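Local atomic coordinates of halohydrin epoxidase A (Corynebacterium sp., PDB entry 4Z9F), a protein that catalyses the reversible conversion of vicinal halohydrins to epoxides with release of hydrogen halide, as a Rossmann-fold enzyme related to the short-chain dehydrogenases/reductases. Residues A16-Y26 with P213-A224; S78-L89 with Q101-P110. The protein carries 1 engineered substitution. All coordinates share one frame; numbering follows the deposited sequence.

Both interactions belong to one Rossmann fold, but they lie on opposite sides of the chain's centre, their own centres 23 Å apart and their nearest atoms about 6 Å apart without touching. Interaction 1 joins helix 14-23, which follows the first strand, to helix 213-224, which precedes the last strand, and so closes a long loop of chain. Interaction 2 is nested inside that loop: it packs the segment leaving strand 73-79, at the middle of the parallel sheet, on the first half of the next helix, 96-123. Each helix also faces another subunit, helix 213-224 the second and helix 96-123 the third.

Interaction 1: residues A16-Y26 with P213-A224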
loop_
_atom_site.group_PDB
_atom_site.type_symbol
_atom_site.label_atom_id
_atom_site.label_comp_id
_atom_site.label_asym_id
_atom_site.label_seq_id
_atom_site.Cartn_x
_atom_site.Cartn_y
_atom_site.Cartn_z
ATOM N N ALA C 16 6.384 -27.916 2.151
ATOM C CA ALA C 16 4.970 -27.808 1.806
ATOM C C ALA C 16 4.769 -27.849 0.296
ATOM O O ALA C 16 3.827 -28.484 -0.196
ATOM C CB ALA C 16 4.382 -26.518 2.393
ATOM N N ALA C 17 5.643 -27.167 -0.443
ATOM C CA ALA C 17 5.520 -27.098 -1.893
ATOM C C ALA C 17 5.825 -28.452 -2.522
ATOM O O ALA C 17 5.084 -28.928 -3.386
ATOM C CB ALA C 17 6.452 -26.017 -2.434
ATOM N N VAL C 18 6.913 -29.086 -2.087
ATOM C CA VAL C 18 7.306 -30.377 -2.647
ATOM C C VAL C 18 6.214 -31.415 -2.414
ATOM O O VAL C 18 5.870 -32.194 -3.313
ATOM C CB VAL C 18 8.662 -30.815 -2.059
ATOM C CG1 VAL C 18 8.982 -32.255 -2.455
ATOM C CG2 VAL C 18 9.765 -29.874 -2.509
ATOM N N GLU C 19 5.621 -31.422 -1.218
ATOM C CA GLU C 19 4.539 -32.366 -0.960
ATOM C C GLU C 19 3.289 -32.036 -1.766
ATOM O O GLU C 19 2.667 -32.935 -2.340
ATOM C CB GLU C 19 4.203 -32.409 0.529
ATOM C CG GLU C 19 2.950 -33.230 0.828
ATOM C CD GLU C 19 3.151 -34.249 1.954
ATOM O OE1 GLU C 19 2.163 -34.498 2.690
ATOM O OE2 GLU C 19 4.280 -34.789 2.088
ATOM N N ALA C 20 2.880 -30.765 -1.805
ATOM C CA ALA C 20 1.621 -30.447 -2.471
ATOM C C ALA C 20 1.706 -30.685 -3.975
ATOM O O ALA C 20 0.774 -31.229 -4.575
ATOM C CB ALA C 20 1.226 -29.002 -2.190
ATOM N N LEU C 21 2.807 -30.274 -4.596
ATOM C CA LEU C 21 2.954 -30.453 -6.036
ATOM C C LEU C 21 3.068 -31.930 -6.399
ATOM O O LEU C 21 2.518 -32.364 -7.417
ATOM C CB LEU C 21 4.167 -29.667 -6.528
ATOM C CG LEU C 21 4.012 -28.144 -6.379
ATOM C CD1 LEU C 21 5.354 -27.443 -6.458
ATOM C CD2 LEU C 21 3.079 -27.660 -7.464
ATOM N N THR C 22 3.769 -32.717 -5.572
ATOM C CA THR C 22 3.878 -34.152 -5.831
ATOM C C THR C 22 2.505 -34.818 -5.778
ATOM O O THR C 22 2.140 -35.595 -6.670
ATOM C CB THR C 22 4.839 -34.809 -4.827
ATOM O OG1 THR C 22 6.183 -34.374 -5.067
ATOM C CG2 THR C 22 4.783 -36.323 -4.951
ATOM N N ARG C 23 1.713 -34.505 -4.747
ATOM C CA ARG C 23 0.368 -35.051 -4.652
ATOM C C ARG C 23 -0.536 -34.523 -5.760
ATOM O O ARG C 23 -1.524 -35.180 -6.105
ATOM C CB ARG C 23 -0.218 -34.754 -3.263
ATOM C CG ARG C 23 -1.727 -34.792 -3.149
ATOM C CD ARG C 23 -2.189 -34.964 -1.701
ATOM N NE ARG C 23 -1.914 -33.768 -0.902
ATOM C CZ ARG C 23 -2.767 -32.759 -0.722
ATOM N NH1 ARG C 23 -3.970 -32.788 -1.292
ATOM N NH2 ARG C 23 -2.412 -31.709 0.026
ATOM N N ASP C 24 -0.204 -33.380 -6.349
ATOM C CA ASP C 24 -0.992 -32.815 -7.431
ATOM C C ASP C 24 -0.581 -33.353 -8.798
ATOM O O ASP C 24 -1.125 -32.906 -9.814
ATOM C CB ASP C 24 -0.877 -31.284 -7.411
ATOM C CG ASP C 24 -1.959 -30.600 -8.231
ATOM O OD1 ASP C 24 -1.683 -29.509 -8.779
ATOM O OD2 ASP C 24 -3.085 -31.146 -8.322
ATOM N N GLY C 25 0.370 -34.283 -8.848
ATOM C CA GLY C 25 0.736 -34.931 -10.088
ATOM C C GLY C 25 2.024 -34.473 -10.730
ATOM O O GLY C 25 2.338 -34.940 -11.831
ATOM N N TYR C 26 2.779 -33.587 -10.089
ATOM C CA TYR C 26 4.033 -33.100 -10.645
ATOM C C TYR C 26 5.199 -34.031 -10.324
ATOM O O TYR C 26 5.230 -34.708 -9.294
ATOM C CB TYR C 26 4.381 -31.711 -10.100
ATOM C CG TYR C 26 3.526 -30.559 -10.600
ATOM C CD1 TYR C 26 2.179 -30.490 -10.292
ATOM C CD2 TYR C 26 4.085 -29.522 -11.336
ATOM C CE1 TYR C 26 1.391 -29.433 -10.727
ATOM C CE2 TYR C 26 3.308 -28.456 -11.774
ATOM C CZ TYR C 26 1.956 -28.424 -11.459
ATOM O OH TYR C 26 1.157 -27.382 -11.884
ATOM N N PRO C 213 1.073 -26.406 6.779
ATOM C CA PRO C 213 1.781 -26.762 5.534
ATOM C C PRO C 213 0.850 -27.018 4.356
ATOM O O PRO C 213 1.118 -26.511 3.257
ATOM C CB PRO C 213 2.560 -28.029 5.934
ATOM C CG PRO C 213 2.757 -27.902 7.391
ATOM C CD PRO C 213 1.515 -27.231 7.918
ATOM N N ASP C 214 -0.254 -27.756 4.551
ATOM C CA ASP C 214 -1.120 -28.088 3.418
ATOM C C ASP C 214 -1.894 -26.879 2.917
ATOM O O ASP C 214 -2.374 -26.888 1.777
ATOM C CB ASP C 214 -2.096 -29.225 3.763
ATOM C CG ASP C 214 -3.127 -28.838 4.830
ATOM O OD1 ASP C 214 -4.182 -28.263 4.478
ATOM O OD2 ASP C 214 -2.895 -29.138 6.022
ATOM N N GLU C 215 -2.016 -25.840 3.742
ATOM C CA GLU C 215 -2.670 -24.618 3.302
ATOM C C GLU C 215 -1.745 -23.803 2.416
ATOM O O GLU C 215 -2.193 -23.222 1.423
ATOM C CB GLU C 215 -3.125 -23.802 4.512
ATOM C CG GLU C 215 -4.197 -24.498 5.315
ATOM C CD GLU C 215 -4.614 -23.724 6.545
ATOM O OE1 GLU C 215 -5.829 -23.488 6.714
ATOM O OE2 GLU C 215 -3.727 -23.371 7.339
ATOM N N MET C 216 -0.464 -23.726 2.779
ATOM C CA MET C 216 0.524 -23.171 1.865
ATOM C C MET C 216 0.585 -24.004 0.599
ATOM O O MET C 216 0.701 -23.466 -0.509
ATOM C CB MET C 216 1.898 -23.116 2.536
ATOM C CG MET C 216 3.037 -22.639 1.641
ATOM S SD MET C 216 2.876 -20.939 1.039
ATOM C CE MET C 216 3.424 -20.013 2.470
ATOM N N GLY C 217 0.493 -25.324 0.748
ATOM C CA GLY C 217 0.491 -26.180 -0.426
ATOM C C GLY C 217 -0.670 -25.885 -1.349
ATOM O O GLY C 217 -0.496 -25.807 -2.570
ATOM N N ALA C 218 -1.869 -25.702 -0.777
ATOM C CA ALA C 218 -3.062 -25.461 -1.580
ATOM C C ALA C 218 -2.971 -24.146 -2.345
ATOM O O ALA C 218 -3.409 -24.065 -3.500
ATOM C CB ALA C 218 -4.307 -25.478 -0.696
ATOM N N LEU C 219 -2.415 -23.100 -1.720
ATOM C CA LEU C 219 -2.220 -21.836 -2.431
ATOM C C LEU C 219 -1.252 -22.017 -3.600
ATOM O O LEU C 219 -1.512 -21.549 -4.715
ATOM C CB LEU C 219 -1.708 -20.763 -1.464
ATOM C CG LEU C 219 -1.318 -19.420 -2.077
ATOM C CD1 LEU C 219 -2.524 -18.783 -2.738
ATOM C CD2 LEU C 219 -0.707 -18.474 -1.031
ATOM N N ILE C 220 -0.151 -22.729 -3.367
ATOM C CA ILE C 220 0.864 -22.909 -4.399
ATOM C C ILE C 220 0.311 -23.709 -5.578
ATOM O O ILE C 220 0.558 -23.369 -6.740
ATOM C CB ILE C 220 2.122 -23.558 -3.789
ATOM C CG1 ILE C 220 2.918 -22.515 -2.996
ATOM C CG2 ILE C 220 2.996 -24.189 -4.866
ATOM C CD1 ILE C 220 4.148 -23.068 -2.286
ATOM N N THR C 221 -0.436 -24.783 -5.311
ATOM C CA THR C 221 -0.958 -25.562 -6.432
ATOM C C THR C 221 -2.114 -24.846 -7.121
ATOM O O THR C 221 -2.327 -25.032 -8.328
ATOM C CB THR C 221 -1.385 -26.968 -5.992
ATOM O OG1 THR C 221 -2.395 -26.898 -4.979
ATOM C CG2 THR C 221 -0.187 -27.760 -5.474
ATOM N N PHE C 222 -2.871 -24.021 -6.384
ATOM C CA PHE C 222 -3.875 -23.183 -7.029
ATOM C C PHE C 222 -3.224 -22.185 -7.975
ATOM O O PHE C 222 -3.693 -21.997 -9.106
ATOM C CB PHE C 222 -4.719 -22.451 -5.983
ATOM C CG PHE C 222 -5.714 -21.491 -6.579
ATOM C CD1 PHE C 222 -6.862 -21.962 -7.189
ATOM C CD2 PHE C 222 -5.504 -20.128 -6.515
ATOM C CE1 PHE C 222 -7.788 -21.100 -7.728
ATOM C CE2 PHE C 222 -6.443 -19.241 -7.070
ATOM C CZ PHE C 222 -7.577 -19.740 -7.673
ATOM N N LEU C 223 -2.124 -21.554 -7.545
ATOM C CA LEU C 223 -1.408 -20.656 -8.447
ATOM C C LEU C 223 -0.818 -21.424 -9.626
ATOM O O LEU C 223 -0.973 -21.010 -10.780
ATOM C CB LEU C 223 -0.317 -19.887 -7.698
ATOM C CG LEU C 223 -0.845 -18.902 -6.637
ATOM C CD1 LEU C 223 0.289 -18.183 -5.925
ATOM C CD2 LEU C 223 -1.825 -17.879 -7.239
ATOM N N ALA C 224 -0.184 -22.570 -9.364
ATOM C CA ALA C 224 0.448 -23.343 -10.435
ATOM C C ALA C 224 -0.543 -23.823 -11.488
ATOM O O ALA C 224 -0.130 -24.102 -12.620
ATOM C CB ALA C 224 1.189 -24.550 -9.848
HETATM O O HOH W 1 1.746 -29.200 1.306
HETATM O O HOH W 2 -2.424 -27.226 -9.792
#
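Ala20 and Gly217 mark the place where helix 16-23 meets helix 213-224, their CA atoms 4.9 Å apart. The axes come within 8.2 Å and cross at -58°, and small residues make such closeness possible. Ala20 CB rests on Gly217 CA at 3.4 Å, where the glycine has no side chain to hold the helices apart. One turn earlier, Ala16 CB packs against Pro213 O and the CG of Met216. On the flank of the crossing, Ala17 CB meets Ile220 CD1 at 3.7 Å.

Beyond the crossing, larger groups fill the widening angle. With OG1 set between the backbone N and the carbonyl carbon (chi1 59°), Thr221 leaves its methyl CG2 anti to the carbonyl carbon and turned to the neighbouring helix, touching both Ala20 CB and Leu21 CD2, the latter at 3.8 Å. Leu21 CD2 also lies 4.0 Å above the plane of the Tyr26 ring, over its centre. The phenol of Tyr26 then reaches past Ala224 CB to hydrogen-bond with Asp74. Gly25, at a positive phi of 104°, makes the Schellman turn that ends helix 16-23 and leads into Tyr26 and strand 27-30.

Polar links between the segments run through water. One bridges Asp24 OD1 and Thr221 O, donating to both at 2.6 Å; another donates to Ala16 O and, weakly, to Pro213 O. On its far side helix 213-224 meets the second subunit, where Phe222 stacks on its counterpart. The chemistry is therefore that of a close, mainly apolar helix crossing set by shape, with polar bridging by water confined to its two ends.

Interaction 2: residues S78-L89 with Q101-P110; sequences SNDYIPRPMNRL and QVFEALSIFP
Ile82 presses its CD1 methyl onto the backbone of helix 101-110, 3.6 Å from Gln101 O and close to Val102 CA. The contact is part of a Rossmann fold: the chain leaves the carboxyl end of strand 73-79 and runs over the helix that follows. With CG1 anti to the backbone N (chi1 -170°), the longer arm of Ile82 reaches the helix backbone, while CG2 meets Leu106 CD1. Ala105 is small enough to let the chain pass, and Leu106 lays CD2 against the backbone of Tyr81, 3.7 Å from its C atom. Farther out, Met86 crosses the extended Gln101 at about a right angle, its CE 3.6 Å from Gln101 OE1.

At the other end Asp80 packs against Phe109 and Pro110. Its OD2 lies 3.4 Å from Pro110 CB, while OD1 is 3.5 Å from Phe109 CD1, carboxylate and ring planes being 71° apart. Ser78 steadies this carboxylate: its OG donates to Asp80 OD2 at 2.7 Å, on the syn side and 22° out of the plane.

A second shell fixes the crossing chain. Arg151 of helix 147-165 donates to Asp80 O, Tyr81 stacks on His11, and Asn79 grips the backbone of His11 and Ala13. Arg151 and Tyr147, which touches Leu106, fit the Tyr-Arg pair of the Ser-Tyr-Arg catalytic triad of halohydrin dehalogenases, so the contact probably lies behind the active site. Distorted beneath Asp80, the helix widens into a pi-type turn, where Phe103 O accepts Ser107 N at 2.7 Å and Ile108 N at 2.8 Å from opposite faces of its carbonyl plane, and Phe109 N bonds to Glu104 O. Pro110 has no N-H to continue this register, and Ala105 O, next in line as acceptor, is buried without a partner in the model.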
loop_
_atom_site.group_PDB
_atom_site.type_symbol
_atom_site.label_atom_id
_atom_site.label_comp_id
_atom_site.label_asym_id
_atom_site.label_seq_id
_atom_site.Cartn_x
_atom_site.Cartn_y
_atom_site.Cartn_z
ATOM N N SER C 78 10.373 -20.305 -6.182
ATOM C CA SER C 78 11.624 -19.693 -5.744
ATOM C C SER C 78 11.517 -19.482 -4.243
ATOM O O SER C 78 11.079 -18.435 -3.770
ATOM C CB SER C 78 11.874 -18.385 -6.474
ATOM O OG SER C 78 13.149 -17.872 -6.140
ATOM N N ASN C 79 11.922 -20.499 -3.491
ATOM C CA ASN C 79 11.723 -20.551 -2.044
ATOM C C ASN C 79 13.010 -20.079 -1.369
ATOM O O ASN C 79 13.816 -20.859 -0.856
ATOM C CB ASN C 79 11.315 -21.964 -1.647
ATOM C CG ASN C 79 11.333 -22.192 -0.163
ATOM O OD1 ASN C 79 10.583 -21.565 0.594
ATOM N ND2 ASN C 79 12.171 -23.125 0.266
ATOM N N ASP C 80 13.212 -18.767 -1.379
ATOM C CA ASP C 80 14.452 -18.200 -0.881
ATOM C C ASP C 80 14.380 -18.000 0.629
ATOM O O ASP C 80 13.321 -17.683 1.175
ATOM C CB ASP C 80 14.748 -16.887 -1.603
ATOM C CG ASP C 80 14.790 -17.073 -3.117
ATOM O OD1 ASP C 80 15.797 -17.633 -3.604
ATOM O OD2 ASP C 80 13.814 -16.702 -3.812
ATOM N N TYR C 81 15.510 -18.222 1.295
ATOM C CA TYR C 81 15.599 -18.126 2.745
ATOM C C TYR C 81 17.063 -17.930 3.104
ATOM O O TYR C 81 17.956 -18.159 2.286
ATOM C CB TYR C 81 15.018 -19.371 3.425
ATOM C CG TYR C 81 16.077 -20.368 3.851
ATOM C CD1 TYR C 81 16.411 -20.524 5.194
ATOM C CD2 TYR C 81 16.767 -21.128 2.914
ATOM C CE1 TYR C 81 17.393 -21.423 5.591
ATOM C CE2 TYR C 81 17.741 -22.031 3.304
ATOM C CZ TYR C 81 18.045 -22.175 4.640
ATOM O OH TYR C 81 19.021 -23.064 5.023
ATOM N N ILE C 82 17.301 -17.458 4.322
ATOM C CA ILE C 82 18.665 -17.358 4.830
ATOM C C ILE C 82 18.660 -18.030 6.200
ATOM O O ILE C 82 17.639 -17.978 6.905
ATOM C CB ILE C 82 19.158 -15.896 4.856
ATOM C CG1 ILE C 82 20.664 -15.831 5.146
ATOM C CG2 ILE C 82 18.352 -15.046 5.850
ATOM C CD1 ILE C 82 21.312 -14.500 4.813
ATOM N N PRO C 83 19.725 -18.742 6.581
ATOM C CA PRO C 83 19.718 -19.429 7.881
ATOM C C PRO C 83 19.553 -18.442 9.028
ATOM O O PRO C 83 20.229 -17.409 9.091
ATOM C CB PRO C 83 21.085 -20.128 7.917
ATOM C CG PRO C 83 21.386 -20.405 6.465
ATOM C CD PRO C 83 20.852 -19.185 5.734
ATOM N N ARG C 84 18.618 -18.753 9.919
ATOM C CA ARG C 84 18.455 -18.014 11.161
ATOM C C ARG C 84 19.767 -17.980 11.925
ATOM O O ARG C 84 20.600 -18.868 11.756
ATOM C CB ARG C 84 17.378 -18.658 12.021
ATOM C CG ARG C 84 16.062 -18.755 11.335
ATOM C CD ARG C 84 15.072 -19.441 12.238
ATOM N NE ARG C 84 14.821 -18.685 13.463
ATOM C CZ ARG C 84 13.924 -19.046 14.381
ATOM N NH1 ARG C 84 13.200 -20.143 14.206
ATOM N NH2 ARG C 84 13.746 -18.313 15.475
ATOM N N PRO C 85 19.953 -16.958 12.775
ATOM C CA PRO C 85 19.001 -15.870 13.020
ATOM C C PRO C 85 19.268 -14.667 12.130
ATOM O O PRO C 85 19.004 -13.537 12.552
ATOM C CB PRO C 85 19.259 -15.526 14.492
ATOM C CG PRO C 85 20.762 -15.709 14.609
ATOM C CD PRO C 85 21.124 -16.861 13.668
ATOM N N MET C 86 19.794 -14.898 10.922
ATOM C CA MET C 86 20.219 -13.777 10.094
ATOM C C MET C 86 19.043 -12.902 9.678
ATOM O O MET C 86 19.231 -11.711 9.416
ATOM C CB MET C 86 20.989 -14.279 8.867
ATOM C CG MET C 86 22.311 -14.959 9.207
ATOM S SD MET C 86 23.383 -15.222 7.763
ATOM C CE MET C 86 24.053 -13.572 7.507
ATOM N N ASN C 87 17.833 -13.457 9.627
ATOM C CA ASN C 87 16.664 -12.628 9.354
ATOM C C ASN C 87 16.506 -11.510 10.378
ATOM O O ASN C 87 15.922 -10.465 10.063
ATOM C CB ASN C 87 15.399 -13.484 9.319
ATOM C CG ASN C 87 15.039 -14.065 10.684
ATOM O OD1 ASN C 87 15.882 -14.622 11.379
ATOM N ND2 ASN C 87 13.772 -13.934 11.065
ATOM N N ARG C 88 17.049 -11.682 11.582
ATOM C CA ARG C 88 16.923 -10.681 12.632
ATOM C C ARG C 88 18.180 -9.845 12.809
ATOM O O ARG C 88 18.323 -9.183 13.841
ATOM C CB ARG C 88 16.547 -11.350 13.955
ATOM C CG ARG C 88 15.102 -11.783 14.004
ATOM C CD ARG C 88 14.805 -12.494 15.299
ATOM N NE ARG C 88 13.381 -12.475 15.592
ATOM C CZ ARG C 88 12.805 -11.608 16.418
ATOM N NH1 ARG C 88 11.497 -11.669 16.626
ATOM N NH2 ARG C 88 13.537 -10.692 17.047
ATOM N N LEU C 89 19.092 -9.852 11.835
ATOM C CA LEU C 89 20.291 -9.033 11.959
ATOM C C LEU C 89 19.905 -7.561 12.039
ATOM O O LEU C 89 19.116 -7.089 11.207
ATOM C CB LEU C 89 21.242 -9.260 10.784
ATOM C CG LEU C 89 22.104 -10.521 10.927
ATOM C CD1 LEU C 89 22.775 -10.870 9.612
ATOM C CD2 LEU C 89 23.147 -10.331 12.023
ATOM N N GLN C 101 25.331 -10.963 2.297
ATOM C CA GLN C 101 24.751 -12.300 2.209
ATOM C C GLN C 101 23.234 -12.264 2.316
ATOM O O GLN C 101 22.549 -13.129 1.758
ATOM C CB GLN C 101 25.316 -13.209 3.296
ATOM C CG GLN C 101 24.733 -14.607 3.227
ATOM C CD GLN C 101 25.281 -15.514 4.288
ATOM O OE1 GLN C 101 26.137 -15.113 5.076
ATOM N NE2 GLN C 101 24.782 -16.739 4.333
ATOM N N VAL C 102 22.692 -11.294 3.049
ATOM C CA VAL C 102 21.240 -11.178 3.144
ATOM C C VAL C 102 20.654 -10.858 1.778
ATOM O O VAL C 102 19.687 -11.490 1.327
ATOM C CB VAL C 102 20.857 -10.115 4.187
ATOM C CG1 VAL C 102 19.370 -9.786 4.089
ATOM C CG2 VAL C 102 21.229 -10.606 5.580
ATOM N N PHE C 103 21.234 -9.871 1.097
ATOM C CA PHE C 103 20.757 -9.522 -0.233
ATOM C C PHE C 103 21.066 -10.624 -1.232
ATOM O O PHE C 103 20.240 -10.924 -2.102
ATOM C CB PHE C 103 21.358 -8.192 -0.675
ATOM C CG PHE C 103 20.638 -7.009 -0.109
ATOM C CD1 PHE C 103 20.961 -6.527 1.145
ATOM C CD2 PHE C 103 19.602 -6.410 -0.814
ATOM C CE1 PHE C 103 20.286 -5.446 1.679
ATOM C CE2 PHE C 103 18.927 -5.325 -0.284
ATOM C CZ PHE C 103 19.272 -4.846 0.964
ATOM N N GLU C 104 22.232 -11.262 -1.098
ATOM C CA GLU C 104 22.585 -12.341 -2.014
ATOM C C GLU C 104 21.541 -13.446 -1.977
ATOM O O GLU C 104 21.032 -13.868 -3.020
ATOM C CB GLU C 104 23.965 -12.901 -1.676
ATOM C CG GLU C 104 24.542 -13.789 -2.779
ATOM C CD GLU C 104 24.954 -13.010 -4.012
ATOM O OE1 GLU C 104 24.911 -13.585 -5.125
ATOM O OE2 GLU C 104 25.335 -11.827 -3.877
ATOM N N ALA C 105 21.170 -13.900 -0.773
ATOM C CA ALA C 105 20.258 -15.039 -0.665
ATOM C C ALA C 105 18.819 -14.657 -1.004
ATOM O O ALA C 105 18.067 -15.467 -1.569
ATOM C CB ALA C 105 20.320 -15.637 0.747
ATOM N N LEU C 106 18.401 -13.442 -0.646
ATOM C CA LEU C 106 16.988 -13.105 -0.739
ATOM C C LEU C 106 16.636 -12.246 -1.943
ATOM O O LEU C 106 15.454 -12.179 -2.298
ATOM C CB LEU C 106 16.531 -12.389 0.539
ATOM C CG LEU C 106 16.872 -13.158 1.816
ATOM C CD1 LEU C 106 16.417 -12.351 2.998
ATOM C CD2 LEU C 106 16.226 -14.552 1.803
ATOM N N SER C 107 17.627 -11.621 -2.589
ATOM C CA SER C 107 17.366 -10.699 -3.688
ATOM C C SER C 107 18.157 -11.051 -4.940
ATOM O O SER C 107 17.592 -11.089 -6.037
ATOM C CB SER C 107 17.687 -9.268 -3.262
ATOM O OG SER C 107 17.098 -8.988 -1.996
ATOM N N ILE C 108 19.463 -11.282 -4.802
ATOM C CA ILE C 108 20.279 -11.539 -5.987
ATOM C C ILE C 108 20.038 -12.950 -6.515
ATOM O O ILE C 108 19.812 -13.146 -7.717
ATOM C CB ILE C 108 21.762 -11.290 -5.686
ATOM C CG1 ILE C 108 21.981 -9.848 -5.232
ATOM C CG2 ILE C 108 22.601 -11.568 -6.936
ATOM C CD1 ILE C 108 21.765 -8.813 -6.317
ATOM N N PHE C 109 20.081 -13.950 -5.631
ATOM C CA PHE C 109 19.810 -15.330 -6.033
ATOM C C PHE C 109 18.507 -15.476 -6.809
ATOM O O PHE C 109 18.532 -16.076 -7.896
ATOM C CB PHE C 109 19.849 -16.226 -4.781
ATOM C CG PHE C 109 19.827 -17.704 -5.064
ATOM C CD1 PHE C 109 18.648 -18.352 -5.409
ATOM C CD2 PHE C 109 20.984 -18.460 -4.928
ATOM C CE1 PHE C 109 18.631 -19.710 -5.641
ATOM C CE2 PHE C 109 20.967 -19.819 -5.152
ATOM C CZ PHE C 109 19.789 -20.444 -5.511
ATOM N N PRO C 110 17.356 -14.966 -6.347
ATOM C CA PRO C 110 16.143 -15.112 -7.166
ATOM C C PRO C 110 16.196 -14.341 -8.484
ATOM O O PRO C 110 15.632 -14.814 -9.475
ATOM C CB PRO C 110 15.021 -14.600 -6.246
ATOM C CG PRO C 110 15.718 -13.802 -5.172
ATOM C CD PRO C 110 17.057 -14.435 -5.001
#